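Local coordinates for D-glycero-beta-D-manno-heptose-1,7-bisphosphate 7-phosphatase (PDB 2O2X), which removes the C-7 phosphate from D-glycero-beta-D-manno-heptose 1,7-bisphosphate with the help of magnesium, a step towards ADP-heptose, at residues A[134-146]-A[164-176]. Residues are numbered along the deposited sequence; the frame is centred on the assembly and turned at random. Where two conformers were deposited one is given.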
loop_
_atom_site.group_PDB
_atom_site.type_symbol
_atom_site.label_atom_id
_atom_site.label_comp_id
_atom_site.label_asym_id
_atom_site.label_seq_id
_atom_site.Cartn_x
_atom_site.Cartn_y
_atom_site.Cartn_z
ATOM N N PRO A 134 8.648 -13.626 -3.818
ATOM C CA PRO A 134 8.801 -12.384 -4.571
ATOM C C PRO A 134 7.703 -11.329 -4.311
ATOM O O PRO A 134 7.959 -10.145 -4.537
ATOM C CB PRO A 134 8.753 -12.828 -6.032
ATOM C CG PRO A 134 9.078 -14.224 -6.036
ATOM C CD PRO A 134 8.738 -14.813 -4.694
HETATM N N MSE A 135 6.532 -11.744 -3.843
HETATM C CA MSE A 135 5.442 -10.807 -3.557
HETATM C C MSE A 135 5.467 -10.267 -2.150
HETATM O O MSE A 135 4.690 -9.372 -1.826
HETATM C CB MSE A 135 4.081 -11.436 -3.799
HETATM C CG MSE A 135 3.871 -11.835 -5.229
HETATM SE SE MSE A 135 3.728 -10.344 -6.479
HETATM C CE MSE A 135 2.147 -9.925 -6.262
ATOM N N ARG A 136 6.332 -10.801 -1.296
ATOM C CA ARG A 136 6.354 -10.403 0.115
ATOM C C ARG A 136 7.377 -9.285 0.267
ATOM O O ARG A 136 8.560 -9.490 0.043
ATOM C CB ARG A 136 6.718 -11.555 1.042
ATOM C CG ARG A 136 6.698 -11.117 2.489
ATOM C CD ARG A 136 7.336 -12.100 3.440
ATOM N NE ARG A 136 7.463 -11.540 4.779
ATOM C CZ ARG A 136 8.578 -11.026 5.287
ATOM N NH1 ARG A 136 9.725 -11.015 4.594
ATOM N NH2 ARG A 136 8.549 -10.549 6.533
ATOM N N LYS A 137 6.931 -8.096 0.668
ATOM C CA LYS A 137 7.839 -6.964 0.954
ATOM C C LYS A 137 8.796 -7.443 2.037
ATOM O O LYS A 137 8.359 -8.087 2.982
ATOM C CB LYS A 137 7.062 -5.741 1.426
ATOM C CG LYS A 137 6.015 -5.219 0.473
ATOM C CD LYS A 137 5.195 -4.065 1.082
ATOM C CE LYS A 137 4.325 -4.498 2.254
ATOM N NZ LYS A 137 3.590 -3.337 2.901
ATOM N N PRO A 138 10.104 -7.097 1.934
ATOM C CA PRO A 138 10.737 -6.111 1.050
ATOM C C PRO A 138 10.937 -6.461 -0.434
ATOM O O PRO A 138 11.370 -5.588 -1.201
ATOM C CB PRO A 138 12.086 -5.867 1.738
ATOM C CG PRO A 138 12.406 -7.221 2.304
ATOM C CD PRO A 138 11.088 -7.690 2.863
ATOM N N ASN A 139 10.625 -7.676 -0.867
ATOM C CA ASN A 139 10.656 -7.950 -2.288
ATOM C C ASN A 139 9.586 -7.070 -2.974
ATOM O O ASN A 139 8.543 -6.767 -2.371
ATOM C CB ASN A 139 10.464 -9.431 -2.590
ATOM C CG ASN A 139 11.568 -10.299 -2.007
ATOM O OD1 ASN A 139 12.736 -9.939 -2.053
ATOM N ND2 ASN A 139 11.196 -11.431 -1.447
ATOM N N PRO A 140 9.899 -6.528 -4.159
ATOM C CA PRO A 140 9.042 -5.555 -4.845
ATOM C C PRO A 140 7.895 -6.109 -5.689
ATOM O O PRO A 140 7.242 -5.340 -6.403
ATOM C CB PRO A 140 10.033 -4.843 -5.758
ATOM C CG PRO A 140 10.995 -5.925 -6.121
ATOM C CD PRO A 140 11.177 -6.710 -4.863
ATOM N N GLY A 141 7.606 -7.396 -5.577
ATOM C CA GLY A 141 6.666 -8.031 -6.504
ATOM C C GLY A 141 5.314 -7.387 -6.612
ATOM O O GLY A 141 4.747 -7.285 -7.705
HETATM N N MSE A 142 4.756 -6.966 -5.483
HETATM C CA MSE A 142 3.390 -6.399 -5.542
HETATM C C MSE A 142 3.394 -5.064 -6.285
HETATM O O MSE A 142 2.424 -4.697 -6.943
HETATM C CB MSE A 142 2.792 -6.206 -4.134
HETATM C CG MSE A 142 2.355 -7.494 -3.526
HETATM SE SE MSE A 142 1.427 -7.277 -1.826
HETATM C CE MSE A 142 2.911 -6.876 -0.705
ATOM N N LEU A 143 4.470 -4.285 -6.127
ATOM C CA LEU A 143 4.586 -3.016 -6.839
ATOM C C LEU A 143 4.761 -3.275 -8.334
ATOM O O LEU A 143 4.129 -2.629 -9.157
ATOM C CB LEU A 143 5.753 -2.164 -6.300
ATOM C CG LEU A 143 5.611 -1.534 -4.910
ATOM C CD1 LEU A 143 5.670 -2.568 -3.805
ATOM C CD2 LEU A 143 6.663 -0.472 -4.730
ATOM N N VAL A 144 5.624 -4.224 -8.668
ATOM C CA VAL A 144 5.880 -4.563 -10.068
ATOM C C VAL A 144 4.594 -5.092 -10.716
ATOM O O VAL A 144 4.237 -4.698 -11.837
ATOM C CB VAL A 144 7.054 -5.572 -10.164
ATOM C CG1 VAL A 144 7.182 -6.161 -11.581
ATOM C CG2 VAL A 144 8.326 -4.920 -9.728
ATOM N N GLU A 145 3.855 -5.936 -10.003
ATOM C CA GLU A 145 2.598 -6.459 -10.542
ATOM C C GLU A 145 1.544 -5.368 -10.733
ATOM O O GLU A 145 0.867 -5.303 -11.763
ATOM C CB GLU A 145 2.075 -7.557 -9.641
ATOM C CG GLU A 145 0.828 -8.263 -10.129
ATOM C CD GLU A 145 0.999 -8.997 -11.457
ATOM O OE1 GLU A 145 2.138 -9.389 -11.807
ATOM O OE2 GLU A 145 -0.027 -9.198 -12.133
ATOM N N ALA A 146 1.377 -4.493 -9.745
ATOM C CA ALA A 146 0.466 -3.357 -9.906
ATOM C C ALA A 146 0.898 -2.523 -11.107
ATOM O O ALA A 146 0.054 -2.060 -11.908
ATOM C CB ALA A 146 0.457 -2.505 -8.620
ATOM N N LEU A 164 10.411 -0.468 7.445
ATOM C CA LEU A 164 11.542 -0.390 6.526
ATOM C C LEU A 164 11.313 -1.233 5.274
ATOM O O LEU A 164 11.727 -0.835 4.186
ATOM C CB LEU A 164 12.841 -0.814 7.205
ATOM C CG LEU A 164 14.107 -0.519 6.389
ATOM C CD1 LEU A 164 14.265 0.981 6.108
ATOM C CD2 LEU A 164 15.326 -1.040 7.151
ATOM N N ALA A 165 10.624 -2.364 5.407
ATOM C CA ALA A 165 10.333 -3.204 4.249
ATOM C C ALA A 165 9.566 -2.486 3.148
ATOM O O ALA A 165 9.701 -2.824 1.987
ATOM C CB ALA A 165 9.559 -4.433 4.672
ATOM N N ASP A 166 8.749 -1.499 3.510
ATOM C CA ASP A 166 8.048 -0.716 2.510
ATOM C C ASP A 166 9.020 0.161 1.705
ATOM O O ASP A 166 8.865 0.353 0.490
ATOM C CB ASP A 166 6.999 0.192 3.162
ATOM C CG ASP A 166 5.916 -0.579 3.929
ATOM O OD1 ASP A 166 5.393 -1.487 3.292
ATOM O OD2 ASP A 166 5.591 -0.285 5.138
HETATM N N MSE A 167 10.019 0.711 2.392
HETATM C CA MSE A 167 11.005 1.560 1.740
HETATM C C MSE A 167 11.927 0.729 0.875
HETATM O O MSE A 167 12.281 1.142 -0.221
HETATM C CB MSE A 167 11.832 2.309 2.777
HETATM C CG MSE A 167 11.056 3.245 3.732
HETATM SE SE MSE A 167 10.061 4.639 2.821
HETATM C CE MSE A 167 8.264 3.770 2.791
ATOM N N GLN A 168 12.293 -0.448 1.370
ATOM C CA GLN A 168 13.115 -1.376 0.601
ATOM C C GLN A 168 12.383 -1.853 -0.656
ATOM O O GLN A 168 12.945 -1.859 -1.754
ATOM C CB GLN A 168 13.538 -2.574 1.449
ATOM C CG GLN A 168 14.428 -2.260 2.668
ATOM C CD GLN A 168 14.520 -3.429 3.648
ATOM O OE1 GLN A 168 13.509 -4.033 4.012
ATOM N NE2 GLN A 168 15.740 -3.757 4.085
ATOM N N ALA A 169 11.105 -2.188 -0.507
ATOM C CA ALA A 169 10.305 -2.619 -1.653
ATOM C C ALA A 169 10.191 -1.515 -2.710
ATOM O O ALA A 169 10.334 -1.749 -3.902
ATOM C CB ALA A 169 8.932 -3.030 -1.185
ATOM N N GLY A 170 9.932 -0.299 -2.266
ATOM C CA GLY A 170 9.922 0.837 -3.171
ATOM C C GLY A 170 11.231 1.020 -3.924
ATOM O O GLY A 170 11.220 1.168 -5.146
ATOM N N LYS A 171 12.358 1.030 -3.211
ATOM C CA LYS A 171 13.674 1.174 -3.847
ATOM C C LYS A 171 13.886 0.058 -4.872
ATOM O O LYS A 171 14.314 0.289 -5.992
ATOM C CB LYS A 171 14.769 1.133 -2.778
ATOM C CG LYS A 171 16.194 1.435 -3.277
ATOM C CD LYS A 171 17.158 1.648 -2.112
ATOM C CE LYS A 171 17.296 0.380 -1.240
ATOM N NZ LYS A 171 18.459 0.434 -0.283
ATOM N N ARG A 172 13.591 -1.158 -4.478
ATOM C CA ARG A 172 13.823 -2.313 -5.352
ATOM C C ARG A 172 12.925 -2.332 -6.589
ATOM O O ARG A 172 13.282 -2.949 -7.602
ATOM C CB ARG A 172 13.689 -3.620 -4.569
ATOM C CG ARG A 172 14.739 -3.790 -3.459
ATOM C CD ARG A 172 14.581 -5.095 -2.702
ATOM N NE ARG A 172 15.204 -5.086 -1.384
ATOM C CZ ARG A 172 15.161 -6.110 -0.537
ATOM N NH1 ARG A 172 14.546 -7.238 -0.875
ATOM N NH2 ARG A 172 15.736 -6.022 0.650
ATOM N N ALA A 173 11.761 -1.681 -6.504
ATOM C CA ALA A 173 10.826 -1.547 -7.613
ATOM C C ALA A 173 11.210 -0.423 -8.585
ATOM O O ALA A 173 10.587 -0.277 -9.637
ATOM C CB ALA A 173 9.389 -1.321 -7.068
ATOM N N GLY A 174 12.184 0.394 -8.214
ATOM C CA GLY A 174 12.641 1.479 -9.075
ATOM C C GLY A 174 12.109 2.860 -8.722
ATOM O O GLY A 174 12.338 3.826 -9.448
ATOM N N LEU A 175 11.396 2.986 -7.609
ATOM C CA LEU A 175 10.950 4.296 -7.149
ATOM C C LEU A 175 12.161 5.103 -6.671
ATOM O O LEU A 175 13.208 4.518 -6.395
ATOM C CB LEU A 175 9.935 4.176 -6.005
ATOM C CG LEU A 175 8.496 3.812 -6.382
ATOM C CD1 LEU A 175 8.377 2.438 -7.031
ATOM C CD2 LEU A 175 7.627 3.904 -5.136
ATOM N N ALA A 176 12.001 6.415 -6.573
ATOM C CA ALA A 176 13.053 7.314 -6.094
ATOM C C ALA A 176 12.832 7.893 -4.699
ATOM O O ALA A 176 13.767 8.464 -4.105
ATOM C CB ALA A 176 13.218 8.456 -7.074
HETATM O O HOH W 1 14.398 -10.039 0.392
#
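K137 reaches across to D166 and closes a salt bridge, NZ to OD1 2.6 Å. The ammonium meets OD1 nearly head-on, in line with its C-O bond. A bend at chi3 (-67°) brings NZ to the D166 carboxylate, while CG passes the methyl of A169. NZ is also bound to D37 and to the backbone oxygen of V78, so three oxygens grip it. This is the lysine of a HAD-type phosphatase: D37 is probably the nucleophile, and K137 probably stabilises the phosphoryl group. D166 turns its other oxygen, OD2, to the backbone N of K163 and lies close to D37. A methionine in place of K137 would probably leave D166 OD1 and the V78 carbonyl without the N-H donors of NZ.

P138, after a cis peptide bond, lies against helix 164-172. Its ring runs beside Q168, with CB 3.2 Å from OE1, and beside R172. In one of two R172 conformers, P138 CB sits 3.6 Å above the guanidinium plane, toward its rim, and at the edge water 1 joins R172 NH1 to N139 OD1. Both contacts are less certain. The N139 amide nitrogen turns away to H133 and D132. The P138 carbonyl O receives a CA-H contact from A169 CA at 3.2 Å.

P140, the N-cap of helix 141-150, sets its ring across R172 CB, and P140 CB touches A173 CB at 3.8 Å. One turn on, L143 sends CD2 between G170 CA, A173 CB (3.7 Å) and L175 CD1. G174, at positive phi (101°), forms a Schellman motif with bonds back into the last helical turn.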